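Local atomic coordinates of Bpsl1147 (Burkholderia pseudomallei, PDB entry 5A4O), a protein that probably binds single-stranded DNA as a dimeric bacterial homolog of the eukaryotic transcription coactivator PC4. Residues Ile54-Pro58 and Glu59-Gln63. Sequence-based numbering, arbitrary orientation.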
ATOM      1  N   ILE A  54      -1.006  -0.036   4.497  1.00 14.08           N
ATOM      2  CA  ILE A  54       0.144  -0.730   5.035  1.00 15.05           C
ATOM      3  C   ILE A  54       1.100   0.283   5.734  1.00 15.14           C
ATOM      4  O   ILE A  54       1.143   1.498   5.409  1.00 14.29           O
ATOM      5  CB  ILE A  54       0.868  -1.560   3.946  1.00 15.20           C
ATOM      6  CG1 ILE A  54       1.424  -0.645   2.875  1.00 15.30           C
ATOM      7  CG2 ILE A  54      -0.047  -2.606   3.325  1.00 15.85           C
ATOM      8  CD1 ILE A  54       2.474  -1.269   2.001  1.00 17.07           C
ATOM      9  N   SER A  55       1.890  -0.248   6.663  1.00 16.33           N
ATOM     10  CA  SER A  55       2.859   0.526   7.428  1.00 17.84           C
ATOM     11  C   SER A  55       4.155  -0.226   7.354  1.00 19.58           C
ATOM     12  O   SER A  55       4.203  -1.399   7.764  1.00 20.73           O
ATOM     13  CB  SER A  55       2.416   0.625   8.878  1.00 19.36           C
ATOM     14  OG  SER A  55       3.355   1.352   9.618  1.00 20.72           O
ATOM     15  N   ILE A  56       5.192   0.430   6.836  1.00 18.20           N
ATOM     16  CA  ILE A  56       6.464  -0.223   6.672  1.00 18.76           C
ATOM     17  C   ILE A  56       7.650   0.608   7.106  1.00 17.78           C
ATOM     18  O   ILE A  56       7.631   1.828   7.073  1.00 18.63           O
ATOM     19  CB  ILE A  56       6.692  -0.611   5.217  1.00 18.37           C
ATOM     20  CG1 ILE A  56       6.615   0.613   4.311  1.00 18.44           C
ATOM     21  CG2 ILE A  56       5.661  -1.648   4.792  1.00 18.04           C
ATOM     22  CD1 ILE A  56       7.284   0.372   3.012  1.00 19.80           C
ATOM     23  N   ARG A  57       8.696  -0.105   7.474  1.00 16.12           N
ATOM     24  CA  ARG A  57       9.962   0.477   7.734  1.00 15.50           C
ATOM     25  C   ARG A  57      10.656   0.890   6.405  1.00 16.05           C
ATOM     26  O   ARG A  57      10.434   0.326   5.338  1.00 14.55           O
ATOM     27  CB  ARG A  57      10.804  -0.516   8.539  1.00 16.38           C
ATOM     28  CG  ARG A  57      11.182  -1.792   7.806  1.00 17.08           C
ATOM     29  CD  ARG A  57      11.937  -2.711   8.766  1.00 17.83           C
ATOM     30  NE  ARG A  57      12.376  -3.983   8.193  1.00 17.98           N
ATOM     31  CZ  ARG A  57      11.680  -5.125   8.216  1.00 19.05           C
ATOM     32  NH1 ARG A  57      10.451  -5.185   8.735  1.00 17.49           N
ATOM     33  NH2 ARG A  57      12.229  -6.221   7.695  1.00 21.37           N
ATOM     34  N   PRO A  58      11.496   1.920   6.470  1.00 16.49           N
ATOM     35  CA  PRO A  58      12.030   2.474   5.199  1.00 17.61           C
ATOM     36  C   PRO A  58      12.967   1.502   4.475  1.00 17.04           C
ATOM     37  O   PRO A  58      13.095   1.596   3.275  1.00 16.27           O
ATOM     38  CB  PRO A  58      12.770   3.749   5.653  1.00 18.49           C
ATOM     39  CG  PRO A  58      13.020   3.538   7.111  1.00 18.66           C
ATOM     40  CD  PRO A  58      11.839   2.764   7.632  1.00 17.58           C
ATOM     41  N   GLU A  59      13.575   0.569   5.207  1.00 18.31           N
ATOM     42  CA  GLU A  59      14.462  -0.438   4.621  1.00 20.25           C
ATOM     43  C   GLU A  59      13.716  -1.394   3.680  1.00 18.33           C
ATOM     44  O   GLU A  59      14.351  -2.184   2.978  1.00 19.88           O
ATOM     45  CB  GLU A  59      15.131  -1.291   5.696  1.00 23.76           C
ATOM     46  CG  GLU A  59      15.827  -0.479   6.775  1.00 26.86           C
ATOM     47  CD  GLU A  59      14.980  -0.351   8.048  1.00 29.38           C
ATOM     48  OE1 GLU A  59      14.045   0.468   8.078  1.00 28.30           O
ATOM     49  OE2 GLU A  59      15.272  -1.077   9.040  1.00 33.56           O
ATOM     50  N   LEU A  60      12.387  -1.369   3.695  1.00 15.43           N
ATOM     51  CA  LEU A  60      11.591  -2.165   2.751  1.00 15.80           C
ATOM     52  C   LEU A  60      11.150  -1.389   1.512  1.00 15.22           C
ATOM     53  O   LEU A  60      10.625  -2.003   0.567  1.00 14.40           O
ATOM     54  CB  LEU A  60      10.331  -2.728   3.439  1.00 15.66           C
ATOM     55  CG  LEU A  60      10.582  -3.735   4.561  1.00 15.99           C
ATOM     56  CD1 LEU A  60       9.277  -4.386   5.002  1.00 16.46           C
ATOM     57  CD2 LEU A  60      11.574  -4.812   4.165  1.00 16.84           C
ATOM     58  N   LEU A  61      11.323  -0.066   1.502  1.00 14.20           N
ATOM     59  CA  LEU A  61      10.889   0.761   0.366  1.00 14.51           C
ATOM     60  C   LEU A  61      11.411   0.364  -0.998  1.00 13.26           C
ATOM     61  O   LEU A  61      10.641   0.281  -1.944  1.00 14.02           O
ATOM     62  CB  LEU A  61      11.212   2.240   0.587  1.00 15.59           C
ATOM     63  CG  LEU A  61      10.272   2.957   1.517  1.00 17.86           C
ATOM     64  CD1 LEU A  61      10.919   4.272   1.951  1.00 19.40           C
ATOM     65  CD2 LEU A  61       8.907   3.184   0.860  1.00 18.28           C
ATOM     66  N   ALA A  62      12.704   0.138  -1.124  1.00 13.48           N
ATOM     67  CA  ALA A  62      13.283  -0.226  -2.424  1.00 13.62           C
ATOM     68  C   ALA A  62      12.627  -1.488  -2.965  1.00 13.19           C
ATOM     69  O   ALA A  62      12.281  -1.559  -4.130  1.00 12.55           O
ATOM     70  CB  ALA A  62      14.801  -0.426  -2.332  1.00 14.53           C
ATOM     71  N   GLN A  63      12.461  -2.495  -2.110  1.00 13.09           N
ATOM     72  CA  GLN A  63      11.764  -3.719  -2.534  1.00 13.32           C
ATOM     73  C   GLN A  63      10.322  -3.486  -2.967  1.00 12.60           C
ATOM     74  O   GLN A  63       9.880  -4.054  -3.977  1.00 12.34           O
ATOM     75  CB  GLN A  63      11.845  -4.779  -1.437  1.00 15.63           C
ATOM     76  CG  GLN A  63      13.259  -5.300  -1.224  1.00 16.42           C
ATOM     77  CD  GLN A  63      13.434  -5.942   0.133  1.00 17.61           C
ATOM     78  OE1 GLN A  63      13.880  -5.312   1.090  1.00 19.54           O
ATOM     79  NE2 GLN A  63      13.006  -7.185   0.234  1.00 20.83           N
TER
HETATM   80  O   HOH W   1      14.560   0.472   1.122  1.00 18.24           O
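R57 and L60 meet where strand 47-56 of the PC4-like fold turns into its single helix, a compact example of side chains packing across a strand-to-helix junction. R57 CG sits between its backbone N and carbonyl carbon (chi1 66°); from there the chain runs extended to NE and crosses L60 obliquely. L60 CG lies 4.0 Å above the guanidinium plane, over its centre, with CD1 near NH1 and CD2 near NH2. With that face packed on leucine, R57 NH1 hydrogen-bonds K15 O of the second subunit, carrying the turn into the dimer interface. E59 folds back, its chain bent at chi2 (100°), and crosses the arginine at about a right angle, its carboxylate tilted 67° from the guanidinium plane. E59 OE2 stays 4.2 Å from R57 NE, too far for a salt bridge, although some electrostatic attraction is likely. E59 and P58 lie side by side, pointing the same way, with E59 OE1 3.2 Å from P58 CD. Deeper in, I56 CD1 touches L61 CD2 at 3.9 Å; L61 also packs on V34 of strand 31-41 and on L68 of the second subunit. Two backbone bonds close the turn: L60 N to R57 O, and L61 N to P58 O. P58 O also accepts from a water, whose oxygen in turn accepts from A62 N at 2.9 Å.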